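Long-range contacts in cellulase (Uncultured bacterium, PDB 6XSO), which probably hydrolyses internal beta-1,4 linkages of cellulose, xylan and related plant polysaccharides as a broad-specificity endoglucanase of family GH5_4: residues V83-E88 with H122-A127; A148-L153 with R211-A216; L169-N174 with I230-A235. One frame throughout, in Å; residues are numbered along the deposited sequence.

How the contacts relate
All three contacts belong to one TIM barrel, an eight-stranded parallel barrel wrapped in helices. Contact 1 comes first along the chain and joins the loops that follow strands 78-81 and 116-119. Contacts 2 and 3 alternate in sequence: helix 140-161 leads to strand 168-171, then helix 196-219, then strand 229-232. Contact 2 packs the two helices in the outer shell, and contact 3 pairs the two strands. Centres lie about 13 to 15 Å apart. Tyr-150 and Phe-213 of contact 2 reach Ser-172 of contact 3, and His-122 of contact 1 lies against Asn-174. Contacts 1 and 3 thus lie at the C-terminal ends of the barrel strands, where family 5 enzymes have their active site.

Contact 1 (V83-E88 with H122-A127); sequences VTWYQE and HHDTGA
The side chain of Thr-84 crosses that of His-123 obliquely. Thr-84 CB lies 3.9 Å from His-123 N, and both branches beyond it touch His-123. Thr-84 OG1, anti to the carbonyl carbon (chi1 -61°), accepts the N-H of His-123 at 2.9 Å and is also bonded to Asp-40 O; Thr-84 CG2 rests 3.9 Å from both CB and the carbonyl carbon of His-123. Just before this, His-122 N donates to Val-83 O over 2.8 Å, from a position tilted out of the carbonyl plane. These segments are loops following the second and third strands of the TIM barrel, at the strand ends where glycosidases of this fold carry their active site. Asp-124, in a type I turn from His-122 to Thr-125, turns its carboxylate toward segment 83-88. Its OD2 takes the N-H of Trp-85 on the syn lone pair at 2.9 Å, in a fairly straight bond (161°), and also borders the Trp-85 ring edge at CD1, 3.4 Å away. Asp-124 OD1 lies 2.9 Å from Tyr-86 N, in the plane of the Tyr-86 ring at its edge, and accepts a hydrogen bond from Trp-135 NE1.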
loop_
_atom_site.group_PDB
_atom_site.type_symbol
_atom_site.label_atom_id
_atom_site.label_comp_id
_atom_site.label_asym_id
_atom_site.label_seq_id
_atom_site.Cartn_x
_atom_site.Cartn_y
_atom_site.Cartn_z
ATOM N N VAL A 83 7.810 -2.576 1.624
ATOM C CA VAL A 83 8.960 -3.360 2.057
ATOM C C VAL A 83 8.756 -4.804 1.627
ATOM O O VAL A 83 7.687 -5.379 1.868
ATOM C CB VAL A 83 9.167 -3.315 3.588
ATOM C CG1 VAL A 83 10.417 -4.073 3.983
ATOM C CG2 VAL A 83 9.269 -1.914 4.103
ATOM N N THR A 84 9.793 -5.402 1.037
ATOM C CA THR A 84 9.820 -6.819 0.689
ATOM C C THR A 84 10.764 -7.540 1.637
ATOM O O THR A 84 11.924 -7.136 1.794
ATOM C CB THR A 84 10.237 -7.018 -0.771
ATOM O OG1 THR A 84 9.276 -6.375 -1.626
ATOM C CG2 THR A 84 10.348 -8.521 -1.109
ATOM N N TRP A 85 10.271 -8.612 2.260
ATOM C CA TRP A 85 10.953 -9.195 3.404
ATOM C C TRP A 85 11.666 -10.516 3.141
ATOM O O TRP A 85 12.568 -10.862 3.910
ATOM C CB TRP A 85 9.971 -9.388 4.578
ATOM C CG TRP A 85 9.313 -8.110 5.005
ATOM C CD1 TRP A 85 8.166 -7.580 4.502
ATOM C CD2 TRP A 85 9.768 -7.199 6.025
ATOM N NE1 TRP A 85 7.881 -6.383 5.128
ATOM C CE2 TRP A 85 8.841 -6.133 6.071
ATOM C CE3 TRP A 85 10.860 -7.182 6.899
ATOM C CZ2 TRP A 85 8.956 -5.084 6.967
ATOM C CZ3 TRP A 85 10.988 -6.109 7.776
ATOM C CH2 TRP A 85 10.047 -5.067 7.786
ATOM N N TYR A 86 11.316 -11.249 2.077
ATOM C CA TYR A 86 11.717 -12.650 1.992
ATOM C C TYR A 86 13.224 -12.836 1.851
ATOM O O TYR A 86 13.754 -13.886 2.256
ATOM C CB TYR A 86 10.971 -13.371 0.864
ATOM C CG TYR A 86 11.431 -13.066 -0.562
ATOM C CD1 TYR A 86 12.357 -13.883 -1.204
ATOM C CD2 TYR A 86 10.899 -11.997 -1.272
ATOM C CE1 TYR A 86 12.762 -13.613 -2.507
ATOM C CE2 TYR A 86 11.304 -11.723 -2.566
ATOM C CZ TYR A 86 12.232 -12.545 -3.176
ATOM O OH TYR A 86 12.644 -12.293 -4.466
ATOM N N GLN A 87 13.932 -11.868 1.267
ATOM C CA GLN A 87 15.385 -11.956 1.165
ATOM C C GLN A 87 16.075 -11.487 2.437
ATOM O O GLN A 87 17.312 -11.411 2.471
ATOM C CB GLN A 87 15.903 -11.174 -0.042
ATOM C CG GLN A 87 15.192 -11.561 -1.343
ATOM C CD GLN A 87 15.947 -11.139 -2.583
ATOM O OE1 GLN A 87 15.717 -10.055 -3.114
ATOM N NE2 GLN A 87 16.873 -11.988 -3.040
ATOM N N GLU A 88 15.291 -11.181 3.472
ATOM C CA GLU A 88 15.794 -10.711 4.756
ATOM C C GLU A 88 15.359 -11.617 5.900
ATOM O O GLU A 88 15.504 -11.242 7.066
ATOM C CB GLU A 88 15.353 -9.256 4.995
ATOM C CG GLU A 88 15.798 -8.265 3.922
ATOM C CD GLU A 88 17.320 -8.074 3.824
ATOM O OE1 GLU A 88 18.078 -8.489 4.726
ATOM O OE2 GLU A 88 17.766 -7.486 2.821
ATOM N N HIS A 122 5.344 -6.531 0.805
ATOM C CA HIS A 122 5.127 -6.093 -0.574
ATOM C C HIS A 122 5.360 -7.229 -1.531
ATOM O O HIS A 122 4.422 -7.974 -1.863
ATOM C CB HIS A 122 5.938 -4.814 -0.838
ATOM C CG HIS A 122 5.451 -4.037 -2.012
ATOM N ND1 HIS A 122 4.377 -3.177 -1.929
ATOM C CD2 HIS A 122 5.835 -4.029 -3.312
ATOM C CE1 HIS A 122 4.150 -2.633 -3.107
ATOM N NE2 HIS A 122 5.036 -3.110 -3.962
ATOM N N HIS A 123 6.574 -7.409 -2.090
ATOM C CA HIS A 123 6.786 -8.438 -3.110
ATOM C C HIS A 123 6.999 -9.822 -2.535
ATOM O O HIS A 123 7.428 -10.735 -3.245
ATOM C CB HIS A 123 7.902 -8.056 -4.076
ATOM C CG HIS A 123 7.541 -6.913 -4.961
ATOM N ND1 HIS A 123 6.340 -6.845 -5.639
ATOM C CD2 HIS A 123 8.220 -5.788 -5.280
ATOM C CE1 HIS A 123 6.299 -5.726 -6.341
ATOM N NE2 HIS A 123 7.433 -5.071 -6.152
ATOM N N ASP A 124 6.671 -9.977 -1.256
ATOM C CA ASP A 124 6.312 -11.295 -0.735
ATOM C C ASP A 124 5.030 -11.819 -1.352
ATOM O O ASP A 124 4.797 -13.039 -1.305
ATOM C CB ASP A 124 6.207 -11.131 0.775
ATOM C CG ASP A 124 7.499 -10.573 1.379
ATOM O OD1 ASP A 124 8.453 -11.371 1.541
ATOM O OD2 ASP A 124 7.556 -9.341 1.637
ATOM N N THR A 125 4.217 -10.931 -1.925
ATOM C CA THR A 125 3.076 -11.246 -2.770
ATOM C C THR A 125 3.413 -10.914 -4.220
ATOM O O THR A 125 4.384 -10.205 -4.519
ATOM C CB THR A 125 1.837 -10.419 -2.398
ATOM O OG1 THR A 125 2.061 -9.036 -2.728
ATOM C CG2 THR A 125 1.466 -10.545 -0.939
ATOM N N GLY A 126 2.567 -11.405 -5.125
ATOM C CA GLY A 126 2.531 -10.927 -6.489
ATOM C C GLY A 126 2.666 -12.019 -7.526
ATOM O O GLY A 126 2.638 -13.220 -7.234
ATOM N N ALA A 127 2.781 -11.588 -8.778
ATOM C CA ALA A 127 2.805 -12.510 -9.902
ATOM C C ALA A 127 4.166 -13.183 -10.050
ATOM O O ALA A 127 5.207 -12.514 -10.116
ATOM C CB ALA A 127 2.464 -11.746 -11.183
#

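Contact 2 (A148-L153 with R211-A216)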
loop_
_atom_site.group_PDB
_atom_site.type_symbol
_atom_site.label_atom_id
_atom_site.label_comp_id
_atom_site.label_asym_id
_atom_site.label_seq_id
_atom_site.Cartn_x
_atom_site.Cartn_y
_atom_site.Cartn_z
ATOM N N ALA A 148 1.658 -19.691 9.981
ATOM C CA ALA A 148 2.550 -19.523 11.125
ATOM C C ALA A 148 3.705 -18.578 10.808
ATOM O O ALA A 148 4.046 -17.708 11.617
ATOM C CB ALA A 148 3.084 -20.878 11.581
ATOM N N LYS A 149 4.323 -18.734 9.637
ATOM C CA LYS A 149 5.447 -17.868 9.276
ATOM C C LYS A 149 4.991 -16.428 9.074
ATOM O O LYS A 149 5.683 -15.482 9.482
ATOM C CB LYS A 149 6.108 -18.366 7.989
ATOM C CG LYS A 149 7.524 -17.860 7.786
ATOM C CD LYS A 149 8.540 -18.915 8.245
ATOM C CE LYS A 149 8.830 -19.935 7.149
ATOM N NZ LYS A 149 9.995 -20.798 7.481
ATOM N N TYR A 150 3.844 -16.251 8.409
ATOM C CA TYR A 150 3.287 -14.922 8.179
ATOM C C TYR A 150 2.944 -14.223 9.488
ATOM O O TYR A 150 3.263 -13.040 9.671
ATOM C CB TYR A 150 2.051 -15.051 7.284
ATOM C CG TYR A 150 1.325 -13.762 7.033
ATOM C CD1 TYR A 150 0.183 -13.429 7.752
ATOM C CD2 TYR A 150 1.744 -12.894 6.043
ATOM C CE1 TYR A 150 -0.498 -12.252 7.514
ATOM C CE2 TYR A 150 1.074 -11.714 5.819
ATOM C CZ TYR A 150 -0.044 -11.411 6.551
ATOM O OH TYR A 150 -0.749 -10.253 6.350
ATOM N N GLU A 151 2.298 -14.933 10.413
ATOM C CA GLU A 151 2.034 -14.365 11.733
ATOM C C GLU A 151 3.334 -14.005 12.450
ATOM O O GLU A 151 3.418 -12.950 13.085
ATOM C CB GLU A 151 1.156 -15.305 12.571
ATOM C CG GLU A 151 -0.274 -15.402 12.044
ATOM C CD GLU A 151 -1.245 -16.144 12.957
ATOM O OE1 GLU A 151 -0.922 -16.410 14.131
ATOM O OE2 GLU A 151 -2.363 -16.459 12.489
ATOM N N TYR A 152 4.363 -14.859 12.356
ATOM C CA TYR A 152 5.637 -14.544 13.008
ATOM C C TYR A 152 6.270 -13.296 12.410
ATOM O O TYR A 152 6.827 -12.458 13.141
ATOM C CB TYR A 152 6.578 -15.753 12.916
ATOM C CG TYR A 152 7.979 -15.596 13.485
ATOM C CD1 TYR A 152 9.046 -16.207 12.864
ATOM C CD2 TYR A 152 8.222 -14.852 14.632
ATOM C CE1 TYR A 152 10.323 -16.100 13.362
ATOM C CE2 TYR A 152 9.511 -14.730 15.143
ATOM C CZ TYR A 152 10.554 -15.346 14.494
ATOM O OH TYR A 152 11.849 -15.255 15.010
ATOM N N LEU A 153 6.205 -13.154 11.085
ATOM C CA LEU A 153 6.709 -11.935 10.451
ATOM C C LEU A 153 6.007 -10.696 10.994
ATOM O O LEU A 153 6.664 -9.707 11.346
ATOM C CB LEU A 153 6.565 -12.040 8.938
ATOM C CG LEU A 153 6.922 -10.811 8.110
ATOM C CD1 LEU A 153 8.341 -10.393 8.384
ATOM C CD2 LEU A 153 6.707 -11.110 6.629
ATOM N N ARG A 211 -7.082 -11.823 8.816
ATOM C CA ARG A 211 -7.285 -12.184 10.215
ATOM C C ARG A 211 -5.956 -12.428 10.920
ATOM O O ARG A 211 -5.730 -11.959 12.047
ATOM C CB ARG A 211 -8.070 -13.494 10.300
ATOM C CG ARG A 211 -9.558 -13.444 10.135
ATOM C CD ARG A 211 -10.187 -14.723 10.732
ATOM N NE ARG A 211 -9.585 -15.985 10.273
ATOM C CZ ARG A 211 -9.866 -16.587 9.112
ATOM N NH1 ARG A 211 -10.719 -16.049 8.256
ATOM N NH2 ARG A 211 -9.281 -17.737 8.797
ATOM N N SER A 212 -5.079 -13.196 10.274
ATOM C CA SER A 212 -3.792 -13.517 10.868
ATOM C C SER A 212 -2.992 -12.254 11.145
ATOM O O SER A 212 -2.355 -12.147 12.195
ATOM C CB SER A 212 -3.010 -14.440 9.938
ATOM O OG SER A 212 -3.389 -15.797 10.102
ATOM N N PHE A 213 -3.000 -11.308 10.198
ATOM C CA PHE A 213 -2.304 -10.032 10.355
ATOM C C PHE A 213 -2.821 -9.277 11.558
ATOM O O PHE A 213 -2.048 -8.872 12.433
ATOM C CB PHE A 213 -2.517 -9.225 9.077
ATOM C CG PHE A 213 -2.266 -7.745 9.195
ATOM C CD1 PHE A 213 -0.993 -7.244 9.404
ATOM C CD2 PHE A 213 -3.313 -6.853 9.023
ATOM C CE1 PHE A 213 -0.772 -5.863 9.460
ATOM C CE2 PHE A 213 -3.112 -5.488 9.062
ATOM C CZ PHE A 213 -1.837 -4.987 9.276
ATOM N N VAL A 214 -4.139 -9.079 11.623
ATOM C CA VAL A 214 -4.702 -8.306 12.726
ATOM C C VAL A 214 -4.397 -8.990 14.049
ATOM O O VAL A 214 -3.947 -8.354 15.009
ATOM C CB VAL A 214 -6.208 -8.082 12.515
ATOM C CG1 VAL A 214 -6.841 -7.521 13.764
ATOM C CG2 VAL A 214 -6.432 -7.123 11.338
ATOM N N ASN A 215 -4.627 -10.305 14.118
ATOM C CA ASN A 215 -4.416 -11.016 15.368
ATOM C C ASN A 215 -2.959 -10.956 15.805
ATOM O O ASN A 215 -2.667 -10.792 16.998
ATOM C CB ASN A 215 -4.854 -12.470 15.214
ATOM C CG ASN A 215 -6.363 -12.622 15.068
ATOM O OD1 ASN A 215 -7.129 -11.703 15.358
ATOM N ND2 ASN A 215 -6.795 -13.795 14.604
ATOM N N ALA A 216 -2.028 -11.093 14.860
ATOM C CA ALA A 216 -0.615 -11.064 15.221
ATOM C C ALA A 216 -0.222 -9.685 15.726
ATOM O O ALA A 216 0.493 -9.555 16.725
ATOM C CB ALA A 216 0.236 -11.447 14.011
HETATM O O HOH W 1 -4.714 -15.894 13.982
#
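Glu-151 and Ala-216 mark the closest backbone approach of helices 148-153 and 211-216, whose axes come within 8.9 Å and run in the same general direction at 40° to each other. Both are pieces of longer helices, 140-161 and 196-219, that neighbour each other in the outer layer of the TIM barrel and follow its third and fourth strands. Tyr-150 sends CG toward helix 211-216, anti to its own backbone N (chi1 176°). The edge of its ring meets that helix: Tyr-150 CD1 is 4.0 Å from Ser-212 CB, and Tyr-150 OH touches Phe-213 CB at 3.4 Å. The hydroxyl also hydrogen-bonds Ser-172 O, so it ties helix 140-161 to the loop after strand 168-171. Phe-213 packs on Val-231 of strand 229-232, and its ring meets that of Trp-154 edge-to-face. Further along, Ala-216 CB packs on the backbone of helix 148-153, 3.6 Å from Glu-151 O. The Glu-151 side chain is extended beyond CG, which brings its carboxylate to Ser-212. There Ser-212 OG donates to the anti lone pair of Glu-151 OE2 at 2.7 Å, while a water donates a hydrogen bond to the same OE2 and accepts one from Asn-215 ND2, 3.0 Å from the water oxygen.

Contact 3 (L169-N174 with I230-A235)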
loop_
_atom_site.group_PDB
_atom_site.type_symbol
_atom_site.label_atom_id
_atom_site.label_comp_id
_atom_site.label_asym_id
_atom_site.label_seq_id
_atom_site.Cartn_x
_atom_site.Cartn_y
_atom_site.Cartn_z
ATOM N N LEU A 169 1.234 3.346 10.433
ATOM C CA LEU A 169 0.214 2.357 10.125
ATOM C C LEU A 169 0.866 1.140 9.485
ATOM O O LEU A 169 1.921 1.249 8.853
ATOM C CB LEU A 169 -0.844 2.901 9.138
ATOM C CG LEU A 169 -1.864 3.888 9.703
ATOM C CD1 LEU A 169 -1.277 5.304 9.743
ATOM C CD2 LEU A 169 -3.164 3.882 8.905
ATOM N N PHE A 170 0.245 -0.033 9.662
ATOM C CA PHE A 170 0.716 -1.260 9.041
ATOM C C PHE A 170 -0.294 -1.744 8.003
ATOM O O PHE A 170 -1.507 -1.657 8.218
ATOM C CB PHE A 170 0.849 -2.401 10.058
ATOM C CG PHE A 170 1.745 -2.122 11.244
ATOM C CD1 PHE A 170 2.797 -1.210 11.199
ATOM C CD2 PHE A 170 1.537 -2.831 12.426
ATOM C CE1 PHE A 170 3.601 -1.005 12.324
ATOM C CE2 PHE A 170 2.337 -2.633 13.540
ATOM C CZ PHE A 170 3.366 -1.721 13.487
ATOM N N GLU A 171 0.211 -2.306 6.898
ATOM C CA GLU A 171 -0.599 -2.846 5.810
ATOM C C GLU A 171 -0.275 -4.324 5.611
ATOM O O GLU A 171 0.882 -4.691 5.418
ATOM C CB GLU A 171 -0.352 -2.054 4.523
ATOM C CG GLU A 171 -0.809 -2.705 3.233
ATOM C CD GLU A 171 -0.195 -2.021 2.019
ATOM O OE1 GLU A 171 0.127 -0.815 2.124
ATOM O OE2 GLU A 171 -0.051 -2.678 0.959
ATOM N N SER A 172 -1.321 -5.144 5.606
ATOM C CA SER A 172 -1.200 -6.594 5.743
ATOM C C SER A 172 -0.342 -7.252 4.665
ATOM O O SER A 172 0.455 -8.150 4.966
ATOM C CB SER A 172 -2.614 -7.186 5.731
ATOM O OG SER A 172 -3.325 -6.839 4.536
ATOM N N TYR A 173 -0.563 -6.915 3.401
ATOM C CA TYR A 173 0.041 -7.579 2.233
ATOM C C TYR A 173 -0.329 -6.688 1.045
ATOM O O TYR A 173 -1.335 -5.968 1.088
ATOM C CB TYR A 173 -0.422 -9.071 2.018
ATOM C CG TYR A 173 -1.915 -9.191 2.168
ATOM C CD1 TYR A 173 -2.754 -8.692 1.182
ATOM C CD2 TYR A 173 -2.492 -9.718 3.322
ATOM C CE1 TYR A 173 -4.107 -8.696 1.337
ATOM C CE2 TYR A 173 -3.853 -9.712 3.491
ATOM C CZ TYR A 173 -4.645 -9.179 2.507
ATOM O OH TYR A 173 -5.996 -9.153 2.700
ATOM N N ASN A 174 0.468 -6.759 -0.019
ATOM C CA ASN A 174 0.324 -5.830 -1.140
ATOM C C ASN A 174 -0.689 -6.269 -2.197
ATOM O O ASN A 174 -1.833 -5.802 -2.184
ATOM C CB ASN A 174 1.714 -5.573 -1.756
ATOM C CG ASN A 174 1.652 -4.678 -2.945
ATOM O OD1 ASN A 174 0.970 -3.637 -2.903
ATOM N ND2 ASN A 174 2.360 -5.041 -4.027
ATOM N N ILE A 230 -4.373 -1.782 8.060
ATOM C CA ILE A 230 -4.917 -1.730 6.706
ATOM C C ILE A 230 -4.865 -3.131 6.122
ATOM O O ILE A 230 -3.826 -3.798 6.196
ATOM C CB ILE A 230 -4.080 -0.784 5.818
ATOM C CG1 ILE A 230 -3.945 0.604 6.427
ATOM C CG2 ILE A 230 -4.646 -0.734 4.409
ATOM C CD1 ILE A 230 -2.718 1.323 5.909
ATOM N N VAL A 231 -5.987 -3.585 5.549
ATOM C CA VAL A 231 -6.052 -4.871 4.857
ATOM C C VAL A 231 -6.412 -4.605 3.397
ATOM O O VAL A 231 -7.227 -3.719 3.100
ATOM C CB VAL A 231 -7.038 -5.867 5.511
ATOM C CG1 VAL A 231 -6.547 -6.247 6.890
ATOM C CG2 VAL A 231 -8.438 -5.313 5.566
ATOM N N ASN A 232 -5.776 -5.343 2.486
ATOM C CA ASN A 232 -5.948 -5.140 1.056
ATOM C C ASN A 232 -6.896 -6.180 0.452
ATOM O O ASN A 232 -7.009 -7.320 0.915
ATOM C CB ASN A 232 -4.603 -5.171 0.321
ATOM C CG ASN A 232 -3.699 -4.001 0.677
ATOM O OD1 ASN A 232 -3.854 -3.372 1.712
ATOM N ND2 ASN A 232 -2.742 -3.717 -0.193
ATOM N N THR A 233 -7.585 -5.771 -0.600
ATOM C CA THR A 233 -8.397 -6.721 -1.334
ATOM C C THR A 233 -7.504 -7.669 -2.134
ATOM O O THR A 233 -6.311 -7.402 -2.350
ATOM C CB THR A 233 -9.279 -5.968 -2.319
ATOM O OG1 THR A 233 -8.434 -5.164 -3.144
ATOM C CG2 THR A 233 -10.291 -5.089 -1.608
ATOM N N TYR A 234 -8.096 -8.772 -2.599
ATOM C CA TYR A 234 -7.494 -9.632 -3.609
ATOM C C TYR A 234 -6.851 -8.786 -4.697
ATOM O O TYR A 234 -7.522 -7.955 -5.310
ATOM C CB TYR A 234 -8.567 -10.586 -4.246
ATOM C CG TYR A 234 -7.921 -11.437 -5.313
ATOM C CD1 TYR A 234 -7.820 -11.002 -6.610
ATOM C CD2 TYR A 234 -7.339 -12.666 -4.992
ATOM C CE1 TYR A 234 -7.135 -11.747 -7.570
ATOM C CE2 TYR A 234 -6.678 -13.402 -5.941
ATOM C CZ TYR A 234 -6.574 -12.935 -7.221
ATOM O OH TYR A 234 -5.888 -13.688 -8.146
ATOM N N ALA A 235 -5.551 -8.985 -4.945
ATOM C CA ALA A 235 -4.773 -8.299 -5.981
ATOM C C ALA A 235 -4.710 -6.778 -5.805
ATOM O O ALA A 235 -4.228 -6.065 -6.706
ATOM C CB ALA A 235 -5.244 -8.636 -7.404
HETATM O O HOH W 2 -3.613 -8.000 -1.969
#
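The side chains of Asn-232 and Glu-171 cross at about a right angle, and the amide nitrogen of Asn-232 bridges two acceptors of segment 169-174: ND2 donates to Glu-171 OE2 at 3.1 Å and to Asn-174 O at 3.0 Å. The two bonds differ in shape. ND2 stands well above the carboxylate plane of Glu-171 (54° out of it), whereas it meets the carbonyl of Asn-174 in plane, on a lone pair. The same OE2 has a salt bridge with Arg-80 and a hydrogen bond from Asn-120 ND2. Tyr-173 OH donates to Asn-232 O over 2.8 Å, in the carbonyl plane. CG of Tyr-173 sits between the backbone N and the carbonyl carbon (chi1 46°). The Tyr-173 ring has its edge to Asn-232 O. A water links Asn-174 O with Thr-233 O further along. The strands themselves pair in parallel: Ile-230 N donates to Phe-170 O at 2.9 Å, and Ser-172 N returns a bond of 2.9 Å to Ile-230 O. That oxygen also receives a CA-H contact from Glu-171 CA at 3.4 Å and a weak bond from Ser-172 OG. Toward the N-terminal ends of the strands, Leu-169 CD2 meets Ile-230 CD1 at 4.0 Å. Strands 168-171 and 229-232 are the fourth and fifth of the TIM barrel, joined by the right-handed beta-alpha-beta crossover of helix 196-219, and their polar side chains gather at the carboxyl-terminal mouth of the barrel, where family 5 glycosidases have their active site.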